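Exo beta-1,2-glucooligosaccharide sophorohydrolase (non-reducing end) (PDB 5Z06) hydrolyses linear beta-1,2-glucans and beta-1,2-glucooligosaccharides of four or more glucose units, releasing sophorose from the non-reducing end as a periplasmic exo-acting enzyme. Local coordinates at residues Pro30-Lys34 and Glu55-Ala61; Asp509-Asn515 and Val526-Asn530. All coordinates share one frame; numbering follows the deposited sequence.

Interaction 1 of 2, residues Pro30-Lys34 and Glu55-Ala61; sequences PSWIK and ELTYVSA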
loop_
_atom_site.group_PDB
_atom_site.type_symbol
_atom_site.label_atom_id
_atom_site.label_comp_id
_atom_site.label_asym_id
_atom_site.label_seq_id
_atom_site.Cartn_x
_atom_site.Cartn_y
_atom_site.Cartn_z
ATOM N N PRO A 30 -20.799 18.523 32.033
ATOM C CA PRO A 30 -19.601 18.408 32.871
ATOM C C PRO A 30 -18.840 17.109 32.772
ATOM O O PRO A 30 -17.912 16.911 33.541
ATOM C CB PRO A 30 -20.173 18.552 34.298
ATOM C CG PRO A 30 -21.565 18.022 34.158
ATOM C CD PRO A 30 -22.011 18.630 32.863
ATOM N N SER A 31 -19.243 16.222 31.878
ATOM C CA SER A 31 -18.453 15.034 31.601
ATOM C C SER A 31 -17.242 15.391 30.739
ATOM O O SER A 31 -17.155 16.470 30.148
ATOM C CB SER A 31 -19.306 13.949 30.927
ATOM O OG SER A 31 -20.132 13.332 31.876
ATOM N N TRP A 32 -16.309 14.461 30.673
ATOM C CA TRP A 32 -15.119 14.668 29.926
ATOM C C TRP A 32 -14.589 13.347 29.446
ATOM O O TRP A 32 -14.765 12.330 30.094
ATOM C CB TRP A 32 -14.078 15.414 30.764
ATOM C CG TRP A 32 -12.834 15.685 30.006
ATOM C CD1 TRP A 32 -12.706 16.439 28.860
ATOM C CD2 TRP A 32 -11.540 15.155 30.280
ATOM N NE1 TRP A 32 -11.398 16.423 28.426
ATOM C CE2 TRP A 32 -10.664 15.642 29.279
ATOM C CE3 TRP A 32 -11.023 14.331 31.283
ATOM C CZ2 TRP A 32 -9.312 15.333 29.267
ATOM C CZ3 TRP A 32 -9.664 14.021 31.259
ATOM C CH2 TRP A 32 -8.831 14.534 30.267
ATOM N N ILE A 33 -14.007 13.369 28.257
ATOM C CA ILE A 33 -13.156 12.288 27.806
ATOM C C ILE A 33 -11.925 12.876 27.127
ATOM O O ILE A 33 -12.013 13.825 26.335
ATOM C CB ILE A 33 -13.886 11.271 26.894
ATOM C CG1 ILE A 33 -12.924 10.166 26.483
ATOM C CG2 ILE A 33 -14.514 11.947 25.666
ATOM C CD1 ILE A 33 -13.614 8.908 26.011
ATOM N N LYS A 34 -10.775 12.295 27.451
ATOM C CA LYS A 34 -9.526 12.789 26.960
ATOM C C LYS A 34 -9.470 12.465 25.489
ATOM O O LYS A 34 -9.767 11.338 25.092
ATOM C CB LYS A 34 -8.353 12.134 27.698
ATOM C CG LYS A 34 -7.012 12.751 27.358
ATOM C CD LYS A 34 -5.895 12.017 28.070
ATOM C CE LYS A 34 -4.533 12.359 27.534
ATOM N NZ LYS A 34 -3.459 11.577 28.220
ATOM N N GLU A 55 -6.040 4.968 25.125
ATOM C CA GLU A 55 -6.283 5.512 26.431
ATOM C C GLU A 55 -7.711 5.967 26.471
ATOM O O GLU A 55 -8.147 6.748 25.640
ATOM C CB GLU A 55 -5.367 6.694 26.725
ATOM C CG GLU A 55 -5.367 7.059 28.201
ATOM C CD GLU A 55 -4.828 8.439 28.486
ATOM O OE1 GLU A 55 -4.066 8.962 27.656
ATOM O OE2 GLU A 55 -5.187 9.010 29.543
ATOM N N LEU A 56 -8.433 5.480 27.463
ATOM C CA LEU A 56 -9.792 5.894 27.658
ATOM C C LEU A 56 -9.861 6.565 29.029
ATOM O O LEU A 56 -10.043 5.899 30.051
ATOM C CB LEU A 56 -10.726 4.684 27.531
ATOM C CG LEU A 56 -12.189 5.085 27.388
ATOM C CD1 LEU A 56 -12.481 5.504 25.958
ATOM C CD2 LEU A 56 -13.117 3.949 27.801
ATOM N N THR A 57 -9.664 7.879 29.040
ATOM C CA THR A 57 -9.672 8.654 30.284
ATOM C C THR A 57 -10.887 9.532 30.233
ATOM O O THR A 57 -11.064 10.322 29.297
ATOM C CB THR A 57 -8.378 9.442 30.498
ATOM O OG1 THR A 57 -7.336 8.510 30.784
ATOM C CG2 THR A 57 -8.483 10.436 31.665
ATOM N N TYR A 58 -11.747 9.360 31.231
ATOM C CA TYR A 58 -13.045 10.005 31.227
ATOM C C TYR A 58 -13.527 10.397 32.606
ATOM O O TYR A 58 -13.087 9.858 33.614
ATOM C CB TYR A 58 -14.089 9.092 30.568
ATOM C CG TYR A 58 -14.257 7.772 31.274
ATOM C CD1 TYR A 58 -13.422 6.688 30.974
ATOM C CD2 TYR A 58 -15.225 7.610 32.280
ATOM C CE1 TYR A 58 -13.567 5.466 31.625
ATOM C CE2 TYR A 58 -15.378 6.387 32.951
ATOM C CZ TYR A 58 -14.545 5.329 32.632
ATOM O OH TYR A 58 -14.668 4.126 33.288
ATOM N N VAL A 59 -14.469 11.335 32.597
ATOM C CA VAL A 59 -15.268 11.714 33.740
ATOM C C VAL A 59 -16.720 11.577 33.307
ATOM O O VAL A 59 -17.181 12.255 32.392
ATOM C CB VAL A 59 -14.981 13.161 34.184
ATOM C CG1 VAL A 59 -15.836 13.536 35.390
ATOM C CG2 VAL A 59 -13.503 13.322 34.527
ATOM N N SER A 60 -17.427 10.683 33.966
ATOM C CA SER A 60 -18.847 10.512 33.749
ATOM C C SER A 60 -19.510 11.337 34.842
ATOM O O SER A 60 -19.561 10.907 35.989
ATOM C CB SER A 60 -19.215 9.031 33.855
ATOM O OG SER A 60 -18.367 8.235 33.043
ATOM N N ALA A 61 -19.958 12.543 34.497
ATOM C CA ALA A 61 -20.554 13.453 35.467
ATOM C C ALA A 61 -22.069 13.507 35.285
ATOM O O ALA A 61 -22.567 13.468 34.146
ATOM C CB ALA A 61 -19.960 14.851 35.340
HETATM O O HOH W 1 -21.724 11.212 32.266
HETATM O O HOH W 2 -9.355 8.928 26.494
#

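Interaction 2 of 2, residues Asp509-Asn515 and Val526-Asn530; sequences DGKMYTN and VGVSN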
loop_
_atom_site.group_PDB
_atom_site.type_symbol
_atom_site.label_atom_id
_atom_site.label_comp_id
_atom_site.label_asym_id
_atom_site.label_seq_id
_atom_site.Cartn_x
_atom_site.Cartn_y
_atom_site.Cartn_z
ATOM N N ASP A 509 -7.165 23.411 -18.313
ATOM C CA ASP A 509 -5.754 23.332 -18.648
ATOM C C ASP A 509 -5.458 21.915 -19.137
ATOM O O ASP A 509 -5.824 20.947 -18.463
ATOM C CB ASP A 509 -4.841 23.593 -17.425
ATOM C CG ASP A 509 -5.122 24.919 -16.687
ATOM O OD1 ASP A 509 -6.160 25.565 -16.924
ATOM O OD2 ASP A 509 -4.292 25.295 -15.838
ATOM N N GLY A 510 -4.821 21.797 -20.308
ATOM C CA GLY A 510 -4.464 20.501 -20.860
ATOM C C GLY A 510 -5.587 19.731 -21.523
ATOM O O GLY A 510 -5.381 18.602 -21.990
ATOM N N LYS A 511 -6.769 20.330 -21.618
ATOM C CA LYS A 511 -7.863 19.658 -22.305
ATOM C C LYS A 511 -7.529 19.418 -23.800
ATOM O O LYS A 511 -8.071 18.502 -24.395
ATOM C CB LYS A 511 -9.192 20.410 -22.135
ATOM C CG LYS A 511 -9.302 21.672 -22.966
ATOM C CD LYS A 511 -10.651 22.328 -22.741
ATOM C CE LYS A 511 -10.893 23.383 -23.796
ATOM N NZ LYS A 511 -12.293 23.867 -23.724
ATOM N N MET A 512 -6.628 20.212 -24.377
ATOM C CA MET A 512 -6.148 20.006 -25.764
ATOM C C MET A 512 -4.974 19.017 -25.873
ATOM O O MET A 512 -4.293 18.976 -26.894
ATOM C CB MET A 512 -5.717 21.354 -26.391
ATOM C CG MET A 512 -6.795 22.440 -26.444
ATOM S SD MET A 512 -8.277 21.804 -27.232
ATOM C CE MET A 512 -7.781 21.736 -28.963
ATOM N N TYR A 513 -4.757 18.228 -24.821
ATOM C CA TYR A 513 -3.572 17.365 -24.630
ATOM C C TYR A 513 -2.373 18.192 -24.289
ATOM O O TYR A 513 -1.757 18.011 -23.227
ATOM C CB TYR A 513 -3.252 16.423 -25.801
ATOM C CG TYR A 513 -2.087 15.542 -25.443
ATOM C CD1 TYR A 513 -2.243 14.477 -24.567
ATOM C CD2 TYR A 513 -0.820 15.806 -25.935
ATOM C CE1 TYR A 513 -1.163 13.667 -24.219
ATOM C CE2 TYR A 513 0.257 15.018 -25.585
ATOM C CZ TYR A 513 0.077 13.957 -24.727
ATOM O OH TYR A 513 1.182 13.212 -24.406
ATOM N N THR A 514 -2.008 19.055 -25.229
ATOM C CA THR A 514 -1.173 20.199 -24.940
ATOM C C THR A 514 -1.833 21.103 -23.906
ATOM O O THR A 514 -3.062 21.159 -23.760
ATOM C CB THR A 514 -0.942 21.054 -26.182
ATOM O OG1 THR A 514 -2.212 21.334 -26.786
ATOM C CG2 THR A 514 -0.045 20.327 -27.150
ATOM N N ASN A 515 -0.993 21.835 -23.205
ATOM C CA ASN A 515 -1.452 22.637 -22.092
ATOM C C ASN A 515 -0.965 24.065 -22.354
ATOM O O ASN A 515 -1.780 24.954 -22.634
ATOM C CB ASN A 515 -0.934 22.019 -20.786
ATOM C CG ASN A 515 -1.354 22.788 -19.551
ATOM O OD1 ASN A 515 -1.369 24.021 -19.548
ATOM N ND2 ASN A 515 -1.653 22.063 -18.478
ATOM N N VAL A 526 2.600 19.787 -22.133
ATOM C CA VAL A 526 1.563 18.780 -22.188
ATOM C C VAL A 526 1.115 18.477 -20.775
ATOM O O VAL A 526 1.903 18.506 -19.826
ATOM C CB VAL A 526 2.120 17.519 -22.842
ATOM C CG1 VAL A 526 1.215 16.308 -22.612
ATOM C CG2 VAL A 526 2.338 17.760 -24.329
ATOM N N GLY A 527 -0.146 18.139 -20.641
ATOM C CA GLY A 527 -0.635 17.613 -19.397
ATOM C C GLY A 527 -1.929 18.247 -18.984
ATOM O O GLY A 527 -2.125 19.460 -19.135
ATOM N N VAL A 528 -2.795 17.426 -18.419
ATOM C CA VAL A 528 -4.040 17.893 -17.859
ATOM C C VAL A 528 -3.680 18.628 -16.592
ATOM O O VAL A 528 -2.836 18.168 -15.807
ATOM C CB VAL A 528 -4.954 16.725 -17.491
ATOM C CG1 VAL A 528 -6.170 17.210 -16.699
ATOM C CG2 VAL A 528 -5.397 15.997 -18.755
ATOM N N SER A 529 -4.328 19.768 -16.391
ATOM C CA SER A 529 -4.132 20.546 -15.185
ATOM C C SER A 529 -2.641 20.813 -15.025
ATOM O O SER A 529 -1.983 21.107 -16.039
ATOM C CB SER A 529 -4.776 19.832 -13.998
ATOM O OG SER A 529 -4.827 20.698 -12.897
ATOM N N ASN A 530 -2.088 20.724 -13.809
ATOM C CA ASN A 530 -0.649 20.895 -13.634
ATOM C C ASN A 530 0.126 19.584 -13.591
ATOM O O ASN A 530 1.261 19.564 -13.129
ATOM C CB ASN A 530 -0.305 21.837 -12.459
ATOM C CG ASN A 530 -0.732 21.310 -11.107
ATOM O OD1 ASN A 530 -1.313 20.235 -10.989
ATOM N ND2 ASN A 530 -0.432 22.080 -10.072
HETATM O O HOH W 3 -4.342 23.477 -13.088
#

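Interaction 1 of 2, residues Pro30-Lys34 and Glu55-Ala61
Lys34 and Glu55 both hold CG anti to the backbone N (chi1 -172° and -166°) and run on extended, and their chains cross so that the ammonium reaches the carboxylate. They close one end of an antiparallel pairing in the beta-sandwich-like N-terminal region, where the short strand 32-33 lies against strand 53-59. The salt bridge, Lys34 NZ to Glu55 OE1 at 2.7 Å, uses the syn lone pair of that oxygen. Glu55 OE2 meanwhile accepts a bond from Thr57 OG1, which also pairs with Thr171 OG1 of strand 169-180. Replacing Glu55 with alanine removes the carboxylate, which is likely to leave the Lys34 ammonium without this countercharge and the Thr57 hydroxyl with Thr171 alone. In the middle, Trp32 and Val59 exchange both backbone bonds as a hydrogen-bonded pair, followed by the non-hydrogen-bonded pair Ile33 and Tyr58; Lys34 N then donates to Thr57 O at 2.7 Å. The Trp32 indole shares its side of the sheet with Val59, whose CG2 sits at the ring edge, while CZ3 meets Thr57 CG2 at 3.8 Å. On the other side the Ile33 and Leu56 side chains cross obliquely, their CD1 methyls 3.6 Å apart. Beyond the paired strands a side chain replaces the backbone acceptor: Ala61 N donates to Ser31 OG at 2.7 Å, nearly straight at 168°, and a water bridges that hydroxyl to Ala61 O.

Interaction 2 of 2, residues Asp509-Asn515 and Val526-Asn530
Three hydrogen bonds join Asp509-Asn515 to Val526-Asn530, two of them between backbones. Ser529 N donates to Asp509 O at 2.8 Å, coming from well above the carbonyl plane, whereas Gly527 N points almost straight down the C=O of Tyr513, at 3.0 Å. The third comes from a side chain: Asn515 ND2 donates a hydrogen bond to Gly527 O at 2.7 Å. With CG anti to its backbone N (chi1 180°), the Asn515 amide is directed at the carbonyl oxygens of the facing backbone, and the same nitrogen comes within 2.6 Å of Ser529 O. ND2 is also hydrogen-bonded with Tyr519 OH, and OD1 accepts from Asn517 N, which probably fixes the amide's orientation.

Both segments are irregular loops of the glycoamylase-like region, flanking the short strands 518-519 and 522-523 and packed between helices 495-505 and 556-573. A type I turn from Gly510 to Tyr513 shapes the first loop, with Tyr513 N bonded to Gly510 O, and Thr514 and Val526 form a single backbone bridge.

Weaker CH contacts reinforce the backbone bonds. Gly510 CA lies 3.1 Å from Gly527 O; a side chain on Gly510, whose phi is positive, would run into that oxygen and the Val528 backbone. At Gly527 the backbone angles would press any CB against the carbonyl oxygen of Val526.

Apolar contact centres on Tyr513, where Val526 CG1 sits over one ring face, 3.7 Å from the centroid and 27° off the normal, as a CH-pi contact. The phenol OH is hydrogen-bonded to Tyr556 OH on helix 556-573.

Water joins the loops at one edge, donating to Ser529 OG and, at 3.3 Å, to Asp509 OD2, which also bonds Tyr519 OH.

How the interactions relate
Interactions 1 and 2 share no element of the fold: their centres lie 53 Å apart, their nearest atoms about 38 Å apart, and they follow one another along the chain. Most touching residues are buried in both, though Pro30 is exposed in interaction 1 and none is in interaction 2. The first pairs two strands in the N-terminal beta region, with the side chain of Glu55 about 12 Å from the bound calcium ion; the second joins loops between helices of the glycoamylase-like region. Accordingly, interaction 1 combines regular strand pairing with a salt bridge, whereas interaction 2 has no charge pair across it and depends on glycines, an asparagine amide and an aromatic face.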